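Local coordinates for protein TbpB (Actinobacillus pleuropneumoniae, PDB 3HOL) that probably binds host transferrin as the lipoprotein component of a bacterial transferrin receptor, serving iron acquisition, at residues V32-S38 with T129-L134. Residue numbers count along the deposited sequence, not the author numbering.
Sequences VKVPVSS and TSNANL
Two extended chains run nearly parallel, end-to-end directions 12° apart, where the N-lobe handle sheet of this transferrin-binding protein meets its beta barrel. Val32-Lys33 end handle strand 29-33, and Val34-Ser38 continue as an extended loop; Thr129-Asn133 end barrel strand 119-133, broken at Asn131, and Leu134 starts the following loop. CA atoms pair Val34 with Thr129 at 6.1 Å, Pro35 with Asn131 at 5.5 Å and Ser37 with Ala132 at 5.4 Å. The two backbones share no hydrogen bond; that of Val34 bonds to Gly101 of the handle and that of Thr129 to Phe258 of the barrel. Contact is made by side chains against each other and against backbone. Val32 (chi1 p) sets CG1 3.9 Å from Thr129 CG2. Thr129 (chi1 t) directs OG1 to its neighbour, hydrogen-bonding Ser130 O at 3.0 Å, and Val34 CG1 lies 3.4 Å from the same OG1. Pro35 packs against the strand break, CD 3.4 Å from Ser130 O and CG 4.0 Å from Asn131 CA; the CA-to-CB bond of Asn131 points away, and its amide hydrogen-bonds Arg140 through OD1 and Asp45 through ND2. Ala132 CB points toward the loop, 4.3 Å from Pro35 CB and 3.5 Å from Ser37 N. Ser37 OG, hydrogen-bonded to Lys155 O, lies 3.6 Å from Leu134 CD1.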
loop_
_atom_site.group_PDB
_atom_site.type_symbol
_atom_site.label_atom_id
_atom_site.label_comp_id
_atom_site.label_asym_id
_atom_site.label_seq_id
_atom_site.Cartn_x
_atom_site.Cartn_y
_atom_site.Cartn_z
ATOM N N VAL A 32 -4.351 -18.335 -5.718
ATOM C CA VAL A 32 -5.435 -19.069 -6.326
ATOM C C VAL A 32 -5.171 -20.567 -6.288
ATOM O O VAL A 32 -4.007 -21.014 -6.362
ATOM C CB VAL A 32 -5.726 -18.597 -7.781
ATOM C CG1 VAL A 32 -4.721 -19.150 -8.815
ATOM C CG2 VAL A 32 -7.147 -18.985 -8.187
ATOM N N LYS A 33 -6.266 -21.328 -6.159
ATOM C CA LYS A 33 -6.246 -22.789 -6.315
ATOM C C LYS A 33 -6.130 -23.226 -7.778
ATOM O O LYS A 33 -6.747 -22.629 -8.696
ATOM C CB LYS A 33 -7.498 -23.383 -5.702
ATOM C CG LYS A 33 -7.435 -24.880 -5.567
ATOM C CD LYS A 33 -8.570 -25.446 -4.662
ATOM C CE LYS A 33 -9.927 -24.846 -4.981
ATOM N NZ LYS A 33 -10.149 -24.637 -6.437
ATOM N N VAL A 34 -5.305 -24.251 -7.999
ATOM C CA VAL A 34 -5.142 -24.815 -9.335
ATOM C C VAL A 34 -6.521 -25.501 -9.649
ATOM O O VAL A 34 -7.003 -26.289 -8.833
ATOM C CB VAL A 34 -3.948 -25.808 -9.339
ATOM C CG1 VAL A 34 -3.869 -26.612 -10.651
ATOM C CG2 VAL A 34 -2.624 -25.075 -9.078
ATOM N N PRO A 35 -7.163 -25.143 -10.774
ATOM C CA PRO A 35 -8.458 -25.738 -11.135
ATOM C C PRO A 35 -8.361 -27.230 -11.447
ATOM O O PRO A 35 -7.378 -27.695 -12.020
ATOM C CB PRO A 35 -8.833 -25.008 -12.423
ATOM C CG PRO A 35 -8.209 -23.654 -12.246
ATOM C CD PRO A 35 -6.847 -23.992 -11.652
ATOM N N VAL A 36 -9.424 -27.940 -11.118
ATOM C CA VAL A 36 -9.574 -29.363 -11.394
ATOM C C VAL A 36 -10.971 -29.577 -12.016
ATOM O O VAL A 36 -11.972 -29.100 -11.484
ATOM C CB VAL A 36 -9.416 -30.165 -10.076
ATOM C CG1 VAL A 36 -9.850 -31.644 -10.261
ATOM C CG2 VAL A 36 -7.937 -30.060 -9.558
ATOM N N SER A 37 -11.015 -30.220 -13.165
ATOM C CA SER A 37 -12.279 -30.467 -13.856
ATOM C C SER A 37 -12.670 -31.939 -13.681
ATOM O O SER A 37 -12.039 -32.648 -12.905
ATOM C CB SER A 37 -12.165 -30.102 -15.331
ATOM O OG SER A 37 -11.217 -30.911 -16.002
ATOM N N SER A 38 -13.726 -32.379 -14.379
ATOM C CA SER A 38 -14.197 -33.768 -14.298
ATOM C C SER A 38 -15.014 -34.076 -15.532
ATOM O O SER A 38 -15.355 -33.163 -16.291
ATOM C CB SER A 38 -15.088 -33.953 -13.072
ATOM O OG SER A 38 -16.286 -33.210 -13.264
ATOM N N THR A 129 -0.690 -21.001 -13.296
ATOM C CA THR A 129 -1.488 -22.232 -13.429
ATOM C C THR A 129 -2.456 -22.048 -14.592
ATOM O O THR A 129 -3.003 -20.948 -14.766
ATOM C CB THR A 129 -2.243 -22.668 -12.123
ATOM O OG1 THR A 129 -3.081 -23.806 -12.414
ATOM C CG2 THR A 129 -3.145 -21.516 -11.511
ATOM N N SER A 130 -2.615 -23.068 -15.434
ATOM C CA SER A 130 -3.698 -22.966 -16.433
ATOM C C SER A 130 -5.042 -23.326 -15.794
ATOM O O SER A 130 -5.126 -23.652 -14.608
ATOM C CB SER A 130 -3.412 -23.839 -17.657
ATOM O OG SER A 130 -3.719 -25.189 -17.331
ATOM N N ASN A 131 -6.125 -23.199 -16.562
ATOM C CA ASN A 131 -7.379 -23.786 -16.122
ATOM C C ASN A 131 -7.359 -25.285 -16.462
ATOM O O ASN A 131 -6.333 -25.780 -16.979
ATOM C CB ASN A 131 -8.568 -23.063 -16.784
ATOM C CG ASN A 131 -8.624 -23.256 -18.271
ATOM O OD1 ASN A 131 -7.647 -23.616 -18.925
ATOM N ND2 ASN A 131 -9.803 -22.978 -18.839
ATOM N N ALA A 132 -8.472 -25.982 -16.187
ATOM C CA ALA A 132 -8.630 -27.417 -16.478
ATOM C C ALA A 132 -9.670 -27.593 -17.585
ATOM O O ALA A 132 -10.815 -27.142 -17.442
ATOM C CB ALA A 132 -9.035 -28.215 -15.223
ATOM N N ASN A 133 -9.278 -28.235 -18.677
ATOM C CA ASN A 133 -10.195 -28.420 -19.825
ATOM C C ASN A 133 -10.059 -29.792 -20.400
ATOM O O ASN A 133 -9.096 -30.075 -21.129
ATOM C CB ASN A 133 -9.965 -27.405 -20.941
ATOM C CG ASN A 133 -11.165 -27.286 -21.896
ATOM O OD1 ASN A 133 -11.940 -28.228 -22.035
ATOM N ND2 ASN A 133 -11.291 -26.122 -22.583
ATOM N N LEU A 134 -11.047 -30.626 -20.086
ATOM C CA LEU A 134 -11.092 -32.017 -20.542
ATOM C C LEU A 134 -11.758 -32.198 -21.898
ATOM O O LEU A 134 -11.760 -33.315 -22.441
ATOM C CB LEU A 134 -11.847 -32.870 -19.525
ATOM C CG LEU A 134 -11.010 -33.621 -18.490
ATOM C CD1 LEU A 134 -11.928 -34.164 -17.399
ATOM C CD2 LEU A 134 -10.206 -34.735 -19.123
#